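Local coordinates for protein tannase (Fusobacterium nucleatum subsp. nucleatum ATCC 25586, PDB 6YQ4) that probably hydrolyses ester bonds of gallotannins and binds a magnesium ion, at residues 30-35 with 51-56; 101-106 with 481-486; 45-50 with 115-120; 171-176 with 421-426. One frame throughout, in Å; residues are numbered along the deposited sequence.

Interaction 1 of 4, residues 30-35 with 51-56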
# COMPACT_ATOMS: atom_id res chain seq x y z
N ARG A 30 -2.20 8.52 -26.97
CA ARG A 30 -3.11 9.65 -26.88
C ARG A 30 -3.39 9.95 -25.42
O ARG A 30 -3.86 9.07 -24.68
CB ARG A 30 -4.41 9.36 -27.62
CG ARG A 30 -4.29 9.45 -29.09
CD ARG A 30 -5.64 9.25 -29.78
NE ARG A 30 -5.41 8.95 -31.18
CZ ARG A 30 -6.32 9.08 -32.14
NH1 ARG A 30 -5.98 8.80 -33.39
NH2 ARG A 30 -7.55 9.49 -31.83
N ALA A 31 -3.13 11.18 -25.01
CA ALA A 31 -3.23 11.59 -23.61
C ALA A 31 -4.53 12.34 -23.39
O ALA A 31 -4.81 13.31 -24.09
CB ALA A 31 -2.04 12.47 -23.22
N TYR A 32 -5.31 11.88 -22.40
CA TYR A 32 -6.52 12.57 -21.94
C TYR A 32 -6.25 13.05 -20.51
O TYR A 32 -6.47 12.34 -19.54
CB TYR A 32 -7.72 11.64 -22.00
CG TYR A 32 -7.91 11.00 -23.35
CD1 TYR A 32 -8.89 11.47 -24.23
CD2 TYR A 32 -7.11 9.92 -23.76
CE1 TYR A 32 -9.08 10.87 -25.48
CE2 TYR A 32 -7.29 9.34 -25.02
CZ TYR A 32 -8.28 9.81 -25.86
OH TYR A 32 -8.46 9.23 -27.10
N GLU A 33 -5.78 14.28 -20.38
CA GLU A 33 -5.16 14.70 -19.14
C GLU A 33 -6.13 15.45 -18.24
O GLU A 33 -6.97 16.22 -18.72
CB GLU A 33 -3.92 15.54 -19.43
CG GLU A 33 -2.72 14.69 -19.81
CD GLU A 33 -1.83 15.34 -20.85
OE1 GLU A 33 -2.33 16.17 -21.66
OE2 GLU A 33 -0.62 15.00 -20.88
N ASN A 34 -6.02 15.16 -16.94
CA ASN A 34 -6.69 15.87 -15.85
C ASN A 34 -8.20 15.97 -16.04
O ASN A 34 -8.79 17.04 -16.02
CB ASN A 34 -6.04 17.24 -15.62
CG ASN A 34 -4.52 17.12 -15.49
OD1 ASN A 34 -3.78 17.41 -16.44
ND2 ASN A 34 -4.06 16.62 -14.34
N ILE A 35 -8.80 14.80 -16.17
CA ILE A 35 -10.25 14.63 -16.20
C ILE A 35 -10.79 14.64 -14.77
O ILE A 35 -10.37 13.82 -13.94
CB ILE A 35 -10.62 13.32 -16.90
CG1 ILE A 35 -10.27 13.38 -18.39
CG2 ILE A 35 -12.08 12.98 -16.64
CD1 ILE A 35 -9.73 12.10 -18.94
N ILE A 51 -5.63 9.67 -18.39
CA ILE A 51 -5.85 8.42 -19.12
C ILE A 51 -4.97 8.43 -20.37
O ILE A 51 -5.02 9.38 -21.15
CB ILE A 51 -7.33 8.24 -19.50
CG1 ILE A 51 -8.17 8.08 -18.23
CG2 ILE A 51 -7.49 7.05 -20.43
CD1 ILE A 51 -9.64 7.86 -18.55
N TYR A 52 -4.17 7.38 -20.53
CA TYR A 52 -3.28 7.23 -21.67
C TYR A 52 -3.66 5.97 -22.45
O TYR A 52 -3.79 4.89 -21.86
CB TYR A 52 -1.83 7.15 -21.21
CG TYR A 52 -1.43 8.32 -20.35
CD1 TYR A 52 -1.25 9.58 -20.91
CD2 TYR A 52 -1.25 8.17 -18.98
CE1 TYR A 52 -0.88 10.65 -20.14
CE2 TYR A 52 -0.88 9.24 -18.20
CZ TYR A 52 -0.69 10.48 -18.79
OH TYR A 52 -0.32 11.54 -18.01
N ILE A 53 -3.83 6.12 -23.75
CA ILE A 53 -4.23 4.99 -24.59
C ILE A 53 -3.24 4.83 -25.74
O ILE A 53 -2.94 5.82 -26.43
CB ILE A 53 -5.66 5.17 -25.10
CG1 ILE A 53 -6.59 5.53 -23.95
CG2 ILE A 53 -6.13 3.93 -25.88
CD1 ILE A 53 -8.05 5.51 -24.34
N PRO A 54 -2.72 3.63 -25.99
CA PRO A 54 -1.81 3.45 -27.14
C PRO A 54 -2.45 3.87 -28.46
O PRO A 54 -3.65 3.70 -28.69
CB PRO A 54 -1.50 1.95 -27.11
CG PRO A 54 -1.67 1.57 -25.66
CD PRO A 54 -2.83 2.40 -25.18
N GLU A 55 -1.61 4.45 -29.33
CA GLU A 55 -2.08 4.96 -30.61
C GLU A 55 -2.59 3.85 -31.51
O GLU A 55 -3.47 4.08 -32.34
CB GLU A 55 -0.95 5.76 -31.28
CG GLU A 55 -1.25 6.37 -32.66
CD GLU A 55 -2.37 7.40 -32.67
OE1 GLU A 55 -2.84 7.80 -31.59
OE2 GLU A 55 -2.78 7.83 -33.77
N GLU A 56 -2.05 2.63 -31.35
CA GLU A 56 -2.53 1.48 -32.12
C GLU A 56 -4.03 1.29 -32.00
O GLU A 56 -4.68 0.84 -32.95
CB GLU A 56 -1.81 0.21 -31.65
CG GLU A 56 -0.38 0.06 -32.14
CD GLU A 56 0.63 0.89 -31.35
OE1 GLU A 56 1.84 0.76 -31.64
OE2 GLU A 56 0.23 1.65 -30.44
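R30 and Y32 pair with I53 and I51 in an antiparallel beta hairpin. Strands 26-36 and 48-54 form it, near the N-terminal edge of the mixed sheet of an alpha/beta-hydrolase fold. Both pairs are hydrogen-bonded pairs. R30 N gives to I53 O at 2.9 Å, and I53 N returns a bond to R30 O. Y32 N and I51 O, then I51 N and Y32 O, do the same.

The side chain of R30 runs on beyond the strand pairing. Its CB lies 4.0 Å from I53 O. CG is anti to the carbonyl carbon (chi1 -76°) and sits 3.3 Å from E55 OE1. CD passes the same oxygen a little farther off. NE then binds E55 OE1 at 2.8 Å in a salt bridge. This bond is nearly straight, with an N-H...O angle of 167°. It reaches OE1 on the syn side, and OE1 lies close to the guanidinium plane. NH1 adds a weak bond to E55 OE2 at 3.4 Å. The guanidinium and carboxylate planes are tilted 28° apart, so the two groups are not coplanar. F58 makes a cation-pi contact with R30.

Between the two pairs, A31 and Y52 form a non-hydrogen-bonded pair. A31 CB lies at the edge of the Y52 ring, 3.8 Å from CE1. Y32 shares the other face of the sheet with R30, I51 and I53. The side chain of I51 also touches M153, a magnesium ligand. The Y32 ring meets I51 O at its edge, 3.4 Å from CD2, while Y32 CE2 stands 4.0 Å from I53 CD1.

Interaction 2 of 4, residues 101-106 with 481-486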
# COMPACT_ATOMS: atom_id res chain seq x y z
N LEU A 101 3.98 3.51 -15.96
CA LEU A 101 2.97 3.85 -16.96
C LEU A 101 3.53 3.72 -18.37
O LEU A 101 2.83 3.25 -19.28
CB LEU A 101 2.46 5.27 -16.74
CG LEU A 101 1.56 5.56 -15.53
CD1 LEU A 101 2.33 5.49 -14.20
CD2 LEU A 101 0.88 6.91 -15.71
N THR A 102 4.78 4.16 -18.57
CA THR A 102 5.45 3.93 -19.85
C THR A 102 5.60 2.44 -20.13
O THR A 102 5.41 1.98 -21.26
CB THR A 102 6.83 4.59 -19.85
OG1 THR A 102 6.71 6.01 -19.65
CG2 THR A 102 7.56 4.29 -21.14
N TYR A 103 5.96 1.67 -19.10
CA TYR A 103 6.03 0.23 -19.24
C TYR A 103 4.68 -0.34 -19.64
O TYR A 103 4.58 -1.14 -20.58
CB TYR A 103 6.52 -0.40 -17.92
CG TYR A 103 7.27 -1.69 -18.15
CD1 TYR A 103 6.58 -2.87 -18.46
CD2 TYR A 103 8.67 -1.74 -18.10
CE1 TYR A 103 7.25 -4.06 -18.72
CE2 TYR A 103 9.34 -2.93 -18.34
CZ TYR A 103 8.62 -4.09 -18.66
OH TYR A 103 9.28 -5.28 -18.90
N ALA A 104 3.61 0.10 -18.96
CA ALA A 104 2.27 -0.38 -19.26
C ALA A 104 1.90 -0.10 -20.72
O ALA A 104 1.41 -0.99 -21.43
CB ALA A 104 1.26 0.24 -18.30
N LEU A 105 2.15 1.12 -21.19
CA LEU A 105 1.80 1.47 -22.56
C LEU A 105 2.56 0.63 -23.57
O LEU A 105 2.01 0.24 -24.61
CB LEU A 105 2.06 2.96 -22.82
CG LEU A 105 1.00 3.93 -22.29
CD1 LEU A 105 1.54 5.35 -22.41
CD2 LEU A 105 -0.33 3.78 -23.02
N SER A 106 3.83 0.34 -23.30
CA SER A 106 4.62 -0.45 -24.26
C SER A 106 4.09 -1.87 -24.37
O SER A 106 4.18 -2.48 -25.43
CB SER A 106 6.09 -0.48 -23.85
OG SER A 106 6.27 -1.32 -22.72
N ASP A 481 10.82 -3.84 -9.99
CA ASP A 481 10.78 -5.13 -10.67
C ASP A 481 9.73 -5.12 -11.78
O ASP A 481 8.93 -6.04 -11.92
CB ASP A 481 10.47 -6.24 -9.66
CG ASP A 481 9.16 -5.98 -8.91
OD1 ASP A 481 8.62 -6.93 -8.30
OD2 ASP A 481 8.66 -4.83 -8.94
N LEU A 482 9.71 -4.05 -12.58
CA LEU A 482 8.60 -3.87 -13.52
C LEU A 482 8.50 -5.02 -14.52
O LEU A 482 7.40 -5.33 -14.99
CB LEU A 482 8.72 -2.55 -14.27
CG LEU A 482 8.52 -1.32 -13.38
CD1 LEU A 482 8.43 -0.04 -14.19
CD2 LEU A 482 7.28 -1.49 -12.51
N GLU A 483 9.63 -5.64 -14.89
CA GLU A 483 9.56 -6.75 -15.84
C GLU A 483 8.79 -7.93 -15.24
O GLU A 483 7.85 -8.44 -15.84
CB GLU A 483 10.95 -7.17 -16.29
CG GLU A 483 10.96 -8.53 -16.99
CD GLU A 483 12.26 -8.83 -17.72
OE1 GLU A 483 12.30 -9.80 -18.52
OE2 GLU A 483 13.26 -8.12 -17.50
N GLU A 484 9.14 -8.32 -14.02
CA GLU A 484 8.40 -9.36 -13.32
C GLU A 484 6.94 -8.96 -13.08
O GLU A 484 6.04 -9.79 -13.23
CB GLU A 484 9.09 -9.69 -12.00
CG GLU A 484 10.58 -9.75 -12.16
CD GLU A 484 11.27 -10.31 -10.94
OE1 GLU A 484 12.15 -9.59 -10.38
OE2 GLU A 484 10.94 -11.45 -10.54
N LEU A 485 6.70 -7.70 -12.70
CA LEU A 485 5.35 -7.27 -12.39
C LEU A 485 4.43 -7.44 -13.58
O LEU A 485 3.32 -7.96 -13.44
CB LEU A 485 5.33 -5.81 -11.93
CG LEU A 485 3.92 -5.21 -11.80
CD1 LEU A 485 3.12 -5.98 -10.77
CD2 LEU A 485 3.97 -3.74 -11.41
N PHE A 486 4.88 -7.02 -14.76
CA PHE A 486 4.01 -7.11 -15.92
C PHE A 486 4.00 -8.52 -16.52
O PHE A 486 3.10 -8.85 -17.30
CB PHE A 486 4.42 -6.04 -16.94
CG PHE A 486 3.89 -4.65 -16.58
CD1 PHE A 486 2.63 -4.24 -17.00
CD2 PHE A 486 4.63 -3.77 -15.80
CE1 PHE A 486 2.13 -2.99 -16.66
CE2 PHE A 486 4.14 -2.52 -15.46
CZ PHE A 486 2.88 -2.13 -15.88
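The backbone O of Y103, whose ring packs on L482 and F486, takes a 2.7 Å hydrogen bond from S106 OG. This bond stays within helix 100-106. The contact itself is apolar packing of that helix against helix 482-493, the C-terminal helix of the alpha/beta-hydrolase fold. The short helix axes lie 10.9 Å apart and cross at -48°.

With CG anti to the backbone N (chi1 -151°), Y103 starts out toward helix 482-493; its ring lies against L482 and F486. L482 CB sits over one face of this ring in a CH-pi contact, offset toward the rim at CD2. The ring of F486 lies nearly parallel to that of Y103 but is slid aside. Their centroids are 5.1 Å apart, their planes 24°, and they barely overlap. The nearest atoms of the two rings are Y103 CD1 and F486 CD2, 3.4 Å apart. The far end of the F486 ring reaches A104, with CE1 3.7 Å from A104 CB.

Other aromatic rings add to this cluster. F74 meets F486, and Y109 packs edge-to-face with it. At the outer end of Y103 the hydroxyl lies against E483, with OH 3.4 Å from E483 CA and 3.6 Å from E483 CB.

Interaction 3 of 4, residues 45-50 with 115-120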
# COMPACT_ATOMS: atom_id res chain seq x y z
N ASP A 45 -7.60 19.86 -8.01
CA ASP A 45 -6.19 19.59 -8.31
C ASP A 45 -5.84 18.13 -8.06
O ASP A 45 -4.92 17.60 -8.68
CB ASP A 45 -5.28 20.47 -7.46
CG ASP A 45 -5.55 21.94 -7.65
OD1 ASP A 45 -5.51 22.66 -6.64
OD2 ASP A 45 -5.80 22.36 -8.80
N TYR A 46 -6.56 17.49 -7.14
CA TYR A 46 -6.27 16.12 -6.73
C TYR A 46 -7.28 15.11 -7.23
O TYR A 46 -6.88 14.06 -7.71
CB TYR A 46 -6.14 16.07 -5.20
CG TYR A 46 -4.79 16.61 -4.82
CD1 TYR A 46 -3.66 15.83 -5.02
CD2 TYR A 46 -4.62 17.93 -4.39
CE1 TYR A 46 -2.41 16.31 -4.75
CE2 TYR A 46 -3.35 18.44 -4.10
CZ TYR A 46 -2.25 17.61 -4.30
OH TYR A 46 -0.96 18.02 -4.04
N GLN A 47 -8.57 15.44 -7.19
CA GLN A 47 -9.60 14.54 -7.70
C GLN A 47 -9.73 14.65 -9.21
O GLN A 47 -10.82 14.92 -9.72
CB GLN A 47 -10.95 14.82 -7.04
CG GLN A 47 -10.96 14.73 -5.52
CD GLN A 47 -12.31 15.10 -4.93
OE1 GLN A 47 -12.73 16.26 -5.00
NE2 GLN A 47 -13.01 14.11 -4.37
N ASN A 48 -8.63 14.48 -9.94
CA ASN A 48 -8.67 14.31 -11.38
C ASN A 48 -7.80 13.13 -11.77
O ASN A 48 -7.01 12.63 -10.97
CB ASN A 48 -8.24 15.58 -12.11
CG ASN A 48 -6.76 15.85 -11.94
OD1 ASN A 48 -5.91 15.18 -12.54
ND2 ASN A 48 -6.44 16.86 -11.13
N MET A 49 -7.92 12.69 -13.03
CA MET A 49 -7.27 11.48 -13.51
C MET A 49 -6.76 11.65 -14.94
O MET A 49 -7.44 12.25 -15.79
CB MET A 49 -8.23 10.31 -13.44
CG MET A 49 -7.78 9.07 -14.15
SD MET A 49 -8.92 7.70 -13.80
CE MET A 49 -10.50 8.45 -14.20
N ASN A 50 -5.57 11.11 -15.21
CA ASN A 50 -4.97 11.07 -16.53
C ASN A 50 -5.17 9.70 -17.14
O ASN A 50 -4.88 8.68 -16.50
CB ASN A 50 -3.47 11.36 -16.48
CG ASN A 50 -3.16 12.75 -16.04
OD1 ASN A 50 -3.94 13.67 -16.25
ND2 ASN A 50 -2.00 12.93 -15.42
N GLY A 115 -5.31 10.89 -9.50
CA GLY A 115 -4.93 11.53 -8.27
C GLY A 115 -5.96 11.26 -7.18
O GLY A 115 -7.05 10.74 -7.45
N ALA A 116 -5.60 11.62 -5.95
CA ALA A 116 -6.44 11.39 -4.78
C ALA A 116 -6.04 12.36 -3.69
O ALA A 116 -4.87 12.75 -3.59
CB ALA A 116 -6.32 9.94 -4.27
N ARG A 117 -7.02 12.75 -2.87
CA ARG A 117 -6.76 13.63 -1.73
C ARG A 117 -5.95 12.89 -0.67
O ARG A 117 -5.86 11.67 -0.65
CB ARG A 117 -8.05 14.14 -1.10
CG ARG A 117 -8.97 14.93 -2.03
CD ARG A 117 -10.32 15.15 -1.37
NE ARG A 117 -11.19 13.99 -1.57
CZ ARG A 117 -12.28 13.75 -0.85
NH1 ARG A 117 -12.65 14.59 0.10
NH2 ARG A 117 -13.01 12.66 -1.09
N GLY A 118 -5.36 13.67 0.23
CA GLY A 118 -4.53 13.12 1.28
C GLY A 118 -4.65 13.99 2.51
O GLY A 118 -5.37 15.00 2.52
N ARG A 119 -3.88 13.62 3.53
CA ARG A 119 -4.18 13.96 4.91
C ARG A 119 -3.94 15.42 5.26
O ARG A 119 -4.54 15.90 6.23
CB ARG A 119 -3.36 13.04 5.84
CG ARG A 119 -1.85 13.09 5.60
CD ARG A 119 -1.18 12.18 6.57
NE ARG A 119 0.28 12.11 6.45
CZ ARG A 119 1.13 13.03 6.88
NH1 ARG A 119 0.69 14.20 7.42
NH2 ARG A 119 2.43 12.81 6.74
N THR A 120 -3.11 16.16 4.53
CA THR A 120 -2.87 17.56 4.87
C THR A 120 -3.78 18.53 4.12
O THR A 120 -3.72 19.73 4.39
CB THR A 120 -1.41 17.95 4.61
OG1 THR A 120 -1.05 17.57 3.28
CG2 THR A 120 -0.48 17.24 5.58
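N48 and G115 share the one backbone hydrogen bond of this contact. It lies at the N-terminal part of strand 48-54, beside the loop that follows strand 110-114 in the central sheet of the alpha/beta-hydrolase fold. G115 N gives to N48 O at 2.8 Å. It follows on from the antiparallel pairing of the two strands, where N50 bonds to A113.

Backbone packing comes next. Q47 is the centre of an inverse gamma turn, closed by a weak bond from N48 N to Y46 O. The turn sets Y46 O against G115, 3.0 Å from its C. G115 has no side chain, and the CA atoms of Y46 and G115 come within 5.0 Å.

Among the side chains, Y46 touches the A116 carbonyl, with CD1 3.6 Å from A116 O. Q47 and R117 meet without bonding each other. The R117 chain bends at chi3 (-84°), which places NE near Q47 NE2. The amide and guanidinium planes are 44° apart. D138 of helix 134-148 bonds to both groups: its OD1 takes R117 NE in a salt bridge, and its OD2 takes Q47 NE2. This is consistent with two donors lying so close, Q47 NE2 3.3 Å from R117 NE over the guanidinium face.

Interaction 4 of 4, residues 171-176 with 421-426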
# COMPACT_ATOMS: atom_id res chain seq x y z
N LEU A 171 -3.83 1.42 -0.19
CA LEU A 171 -5.05 1.81 -0.88
C LEU A 171 -5.36 0.86 -2.04
O LEU A 171 -6.52 0.48 -2.27
CB LEU A 171 -4.92 3.24 -1.36
CG LEU A 171 -4.86 4.35 -0.30
CD1 LEU A 171 -4.71 5.69 -0.99
CD2 LEU A 171 -6.09 4.33 0.62
N SER A 172 -4.33 0.47 -2.78
CA SER A 172 -4.52 -0.54 -3.82
C SER A 172 -5.10 -1.84 -3.22
O SER A 172 -6.11 -2.36 -3.71
CB SER A 172 -3.20 -0.77 -4.54
OG SER A 172 -3.19 -2.00 -5.19
N ALA A 173 -4.53 -2.31 -2.12
CA ALA A 173 -5.06 -3.50 -1.45
C ALA A 173 -6.49 -3.28 -0.94
O ALA A 173 -7.36 -4.15 -1.12
CB ALA A 173 -4.15 -3.90 -0.29
N LEU A 174 -6.73 -2.15 -0.26
CA LEU A 174 -8.09 -1.77 0.14
C LEU A 174 -9.06 -1.79 -1.04
O LEU A 174 -10.22 -2.20 -0.88
CB LEU A 174 -8.09 -0.37 0.74
CG LEU A 174 -8.45 -0.04 2.17
CD1 LEU A 174 -8.75 1.46 2.26
CD2 LEU A 174 -9.62 -0.87 2.69
N LEU A 175 -8.65 -1.27 -2.19
CA LEU A 175 -9.52 -1.22 -3.37
C LEU A 175 -9.92 -2.61 -3.81
O LEU A 175 -11.06 -2.83 -4.26
CB LEU A 175 -8.79 -0.48 -4.49
CG LEU A 175 -9.55 0.18 -5.64
CD1 LEU A 175 -10.42 1.33 -5.18
CD2 LEU A 175 -8.53 0.64 -6.67
N GLY A 176 -9.01 -3.58 -3.69
CA GLY A 176 -9.34 -4.96 -3.99
C GLY A 176 -10.19 -5.63 -2.92
O GLY A 176 -10.93 -6.58 -3.22
N MET A 421 -10.45 1.90 6.53
CA MET A 421 -9.08 1.98 6.04
C MET A 421 -8.37 0.65 6.09
O MET A 421 -7.21 0.59 5.66
CB MET A 421 -8.26 3.02 6.82
CG MET A 421 -8.76 4.45 6.74
SD MET A 421 -8.92 5.00 5.04
CE MET A 421 -7.28 4.61 4.33
N ASN A 422 -9.01 -0.40 6.61
CA ASN A 422 -8.32 -1.66 6.87
C ASN A 422 -8.86 -2.82 6.04
O ASN A 422 -9.97 -3.32 6.32
CB ASN A 422 -8.41 -2.01 8.35
CG ASN A 422 -7.53 -3.20 8.71
OD1 ASN A 422 -6.85 -3.76 7.84
ND2 ASN A 422 -7.54 -3.59 9.97
N PRO A 423 -8.13 -3.30 5.04
CA PRO A 423 -8.62 -4.42 4.22
C PRO A 423 -8.99 -5.66 5.02
O PRO A 423 -9.83 -6.44 4.56
CB PRO A 423 -7.45 -4.72 3.27
CG PRO A 423 -6.61 -3.61 3.29
CD PRO A 423 -6.80 -2.86 4.60
N MET A 424 -8.41 -5.84 6.22
CA MET A 424 -8.69 -7.03 7.02
C MET A 424 -10.19 -7.22 7.28
O MET A 424 -10.69 -8.35 7.25
CB MET A 424 -7.94 -6.98 8.34
CG MET A 424 -6.44 -7.02 8.17
SD MET A 424 -5.87 -8.50 7.30
CE MET A 424 -6.21 -9.70 8.56
N TYR A 425 -10.92 -6.14 7.54
CA TYR A 425 -12.34 -6.32 7.86
C TYR A 425 -13.19 -6.58 6.62
O TYR A 425 -14.41 -6.73 6.76
CB TYR A 425 -12.89 -5.10 8.60
CG TYR A 425 -12.10 -4.70 9.81
CD1 TYR A 425 -12.13 -5.47 10.97
CD2 TYR A 425 -11.31 -3.56 9.80
CE1 TYR A 425 -11.40 -5.10 12.09
CE2 TYR A 425 -10.57 -3.18 10.90
CZ TYR A 425 -10.61 -3.96 12.04
OH TYR A 425 -9.87 -3.58 13.13
N TYR A 426 -12.61 -6.62 5.43
CA TYR A 426 -13.39 -6.76 4.22
C TYR A 426 -13.08 -8.03 3.43
O TYR A 426 -13.84 -8.38 2.53
CB TYR A 426 -13.20 -5.53 3.30
CG TYR A 426 -13.73 -4.22 3.87
CD1 TYR A 426 -15.07 -3.85 3.71
CD2 TYR A 426 -12.90 -3.37 4.58
CE1 TYR A 426 -15.55 -2.66 4.22
CE2 TYR A 426 -13.38 -2.18 5.10
CZ TYR A 426 -14.69 -1.83 4.93
OH TYR A 426 -15.12 -0.64 5.45
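L174 packs its isobutyl group against the backbone and side chains of M421 and P423. Its CD2 lies 3.7 Å from P423 N and 3.9 Å from P423 CD. Its CD1 meets M421 CA at 3.8 Å. The chi1 of L174, -116°, is off the usual rotamers and sets CG 3.8 Å from M421 O. The P423 ring also lies on the helix backbone, with CG 3.8 Å from L174 N.

M421 closes the other end of the contact. Its chain bends at chi2 and chi3 (-55° and -51°), and CE comes to 3.9 Å from L171 CD2 and 4.0 Å from L174 CD1.

The next shell holds the loop in shape. N422 OD1 takes a bond from M424 N at 3.1 Å, with the donor well above the carbonyl plane. This is an Asx turn, and it leads into a short 3-10 turn that starts at P423. N422 ND2 is held by E213 and N211, so the side chain bonds at both ends of its amide. On the helix side, I136 and L139 of helix 134-148 pack on L174 and L171.

Helix 167-177 follows a probable nucleophile elbow, as in alpha/beta hydrolases. Here it meets the loop that leads to strand 435-439. All six touching residues are buried and the two segments share no hydrogen bond, so the contact rests on the apolar fit of L171 and L174 with M421 CE and the P423 ring.

How the interactions relate
From the N terminus, interaction 1 comes first and closes a short hairpin loop at residues 51-56. Interaction 3 opens inside that loop, at 45-50, and closes at 115-120, so the two cross. It joins strand 48-54, which both use, to the loop after strand 110-114. Interaction 2 opens at 101-106, before interaction 3 closes, and these cross too. It closes only at 481-486, which brings the C-terminal helix back to the first helix. Interaction 4, from 171-176 to 421-426, falls wholly within that long span and joins helix 167-177 to the loop before strand 435-439. Interactions 1 and 2 touch where P54 and Y52 pack on L105.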